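Local coordinates for hydrazine synthase alpha subunit (Candidatus Kuenenia stuttgartiensis, PDB 5C2V), which catalyses the condensation of hydroxylamine with ammonia to hydrazine, the second half-reaction of the hydrazine synthase complex, and carries two c-type hemes, at residues E1-G6 against W15-G20. Sequence-based numbering, arbitrary orientation.
Sequences EPVMTG and WTDYSG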
loop_
_atom_site.group_PDB
_atom_site.type_symbol
_atom_site.label_atom_id
_atom_site.label_comp_id
_atom_site.label_asym_id
_atom_site.label_seq_id
_atom_site.Cartn_x
_atom_site.Cartn_y
_atom_site.Cartn_z
ATOM N N GLU D 1 44.091 -1.704 5.608
ATOM C CA GLU D 1 43.706 -2.931 4.919
ATOM C C GLU D 1 43.039 -2.632 3.581
ATOM O O GLU D 1 42.414 -1.585 3.416
ATOM C CB GLU D 1 42.764 -3.766 5.791
ATOM C CG GLU D 1 43.389 -4.299 7.069
ATOM C CD GLU D 1 43.121 -3.408 8.265
ATOM O OE1 GLU D 1 43.098 -3.930 9.399
ATOM O OE2 GLU D 1 42.932 -2.189 8.072
ATOM N N PRO D 2 43.180 -3.552 2.613
ATOM C CA PRO D 2 42.462 -3.439 1.340
ATOM C C PRO D 2 40.976 -3.751 1.505
ATOM O O PRO D 2 40.623 -4.655 2.262
ATOM C CB PRO D 2 43.150 -4.483 0.459
ATOM C CG PRO D 2 43.659 -5.500 1.421
ATOM C CD PRO D 2 44.072 -4.725 2.641
ATOM N N VAL D 3 40.119 -3.012 0.808
ATOM C CA VAL D 3 38.679 -3.233 0.900
ATOM C C VAL D 3 38.066 -3.524 -0.467
ATOM O O VAL D 3 37.670 -4.654 -0.751
ATOM C CB VAL D 3 37.959 -2.023 1.531
ATOM C CG1 VAL D 3 36.459 -2.266 1.582
ATOM C CG2 VAL D 3 38.501 -1.750 2.925
ATOM N N MET D 4 37.988 -2.498 -1.309
ATOM C CA MET D 4 37.390 -2.638 -2.632
ATOM C C MET D 4 38.296 -3.439 -3.559
ATOM O O MET D 4 37.854 -4.381 -4.217
ATOM C CB MET D 4 37.096 -1.261 -3.233
ATOM C CG MET D 4 36.327 -1.297 -4.543
ATOM S SD MET D 4 35.913 0.357 -5.133
ATOM C CE MET D 4 34.967 -0.027 -6.603
ATOM N N THR D 5 39.570 -3.058 -3.604
ATOM C CA THR D 5 40.551 -3.743 -4.439
ATOM C C THR D 5 41.676 -4.328 -3.595
ATOM O O THR D 5 41.661 -4.230 -2.370
ATOM C CB THR D 5 41.162 -2.797 -5.488
ATOM O OG1 THR D 5 41.933 -1.784 -4.831
ATOM C CG2 THR D 5 40.072 -2.139 -6.313
ATOM N N GLY D 6 42.653 -4.935 -4.261
ATOM C CA GLY D 6 43.827 -5.454 -3.588
ATOM C C GLY D 6 44.925 -4.410 -3.526
ATOM O O GLY D 6 44.906 -3.435 -4.279
ATOM N N TRP D 15 45.930 3.238 -3.397
ATOM C CA TRP D 15 45.481 4.614 -3.200
ATOM C C TRP D 15 44.164 4.904 -3.918
ATOM O O TRP D 15 43.541 5.940 -3.686
ATOM C CB TRP D 15 46.558 5.602 -3.660
ATOM C CG TRP D 15 46.977 5.446 -5.093
ATOM C CD1 TRP D 15 48.030 4.719 -5.564
ATOM C CD2 TRP D 15 46.357 6.043 -6.240
ATOM N NE1 TRP D 15 48.103 4.822 -6.932
ATOM C CE2 TRP D 15 47.087 5.629 -7.372
ATOM C CE3 TRP D 15 45.255 6.885 -6.420
ATOM C CZ2 TRP D 15 46.751 6.027 -8.664
ATOM C CZ3 TRP D 15 44.923 7.280 -7.704
ATOM C CH2 TRP D 15 45.669 6.851 -8.808
ATOM N N THR D 16 43.748 3.994 -4.792
ATOM C CA THR D 16 42.478 4.138 -5.494
ATOM C C THR D 16 41.311 3.628 -4.655
ATOM O O THR D 16 40.153 3.936 -4.935
ATOM C CB THR D 16 42.480 3.388 -6.835
ATOM O OG1 THR D 16 42.760 2.002 -6.605
ATOM C CG2 THR D 16 43.530 3.966 -7.767
ATOM N N ASP D 17 41.619 2.851 -3.622
ATOM C CA ASP D 17 40.582 2.299 -2.764
ATOM C C ASP D 17 40.354 3.241 -1.589
ATOM O O ASP D 17 41.182 3.335 -0.687
ATOM C CB ASP D 17 40.979 0.900 -2.282
ATOM C CG ASP D 17 39.968 0.293 -1.326
ATOM O OD1 ASP D 17 38.793 0.718 -1.339
ATOM O OD2 ASP D 17 40.349 -0.624 -0.567
ATOM N N TYR D 18 39.210 3.917 -1.598
ATOM C CA TYR D 18 38.931 4.971 -0.628
ATOM C C TYR D 18 38.710 4.409 0.769
ATOM O O TYR D 18 39.353 4.834 1.730
ATOM C CB TYR D 18 37.712 5.786 -1.068
ATOM C CG TYR D 18 37.115 6.646 0.023
ATOM C CD1 TYR D 18 36.020 6.209 0.760
ATOM C CD2 TYR D 18 37.646 7.895 0.319
ATOM C CE1 TYR D 18 35.473 6.990 1.759
ATOM C CE2 TYR D 18 37.104 8.684 1.317
ATOM C CZ TYR D 18 36.018 8.225 2.033
ATOM O OH TYR D 18 35.474 9.006 3.027
ATOM N N SER D 19 37.795 3.451 0.872
ATOM C CA SER D 19 37.481 2.822 2.148
ATOM C C SER D 19 38.680 2.055 2.690
ATOM O O SER D 19 38.797 1.839 3.895
ATOM C CB SER D 19 36.276 1.891 1.999
ATOM O OG SER D 19 36.478 0.964 0.947
ATOM N N GLY D 20 39.571 1.645 1.791
ATOM C CA GLY D 20 40.785 0.958 2.184
ATOM C C GLY D 20 41.829 1.903 2.747
ATOM O O GLY D 20 42.466 1.606 3.757
#
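Asp17 ties the backbone of Val3 and Met4 to the start of helix 18-25, an example of a helix N-cap whose carboxylate serves two chain segments at once. Hydrogen bonds to Asp17 form the polar part of the contact. Asp17 points its side chain toward residues 1-6 from the backbone, and CG stands anti to the backbone N (chi1 177°). Val3 N donates its N-H to Asp17 OD2 at 2.8 Å, meeting the oxygen nearly along its C-O axis. The next amide is shared: Met4 N makes weak bonds to Asp17 OD2 at 3.1 Å and to Asp17 OD1 at 3.3 Å. On the helix side Asp17 OD1 weakly accepts from Gly20 N, the capping bond, and from Ser19 OG. Four donors, all but Val3 N weakly bound, surround the carboxylate; together they would probably favour its charged form and limit its rotation.

Van der Waals packing flanks this polar centre. One methyl of Val3, CG2, lies 3.6 Å from Gly20 CA, where the absence of a side chain lets the N-terminal residues come near the helix, while its other methyl, CG1, meets Ser19 OG. The side chains of Thr5 and Asp17 pass alongside each other, running opposite ways, with Thr5 OG1 3.8 Å from Asp17 CB.

Contacts to other chains place the arrangement at a subunit junction, away from the hemes: Arg277 of the beta subunit binds Met4 O, and Ala54 of the gamma subunit packs on Thr5 and Thr16. Within the alpha subunit, Arg296 touches Met4 and Ser19. Close to the carboxylate, Met4 CB sits 3.2 Å from Asp17 OD1.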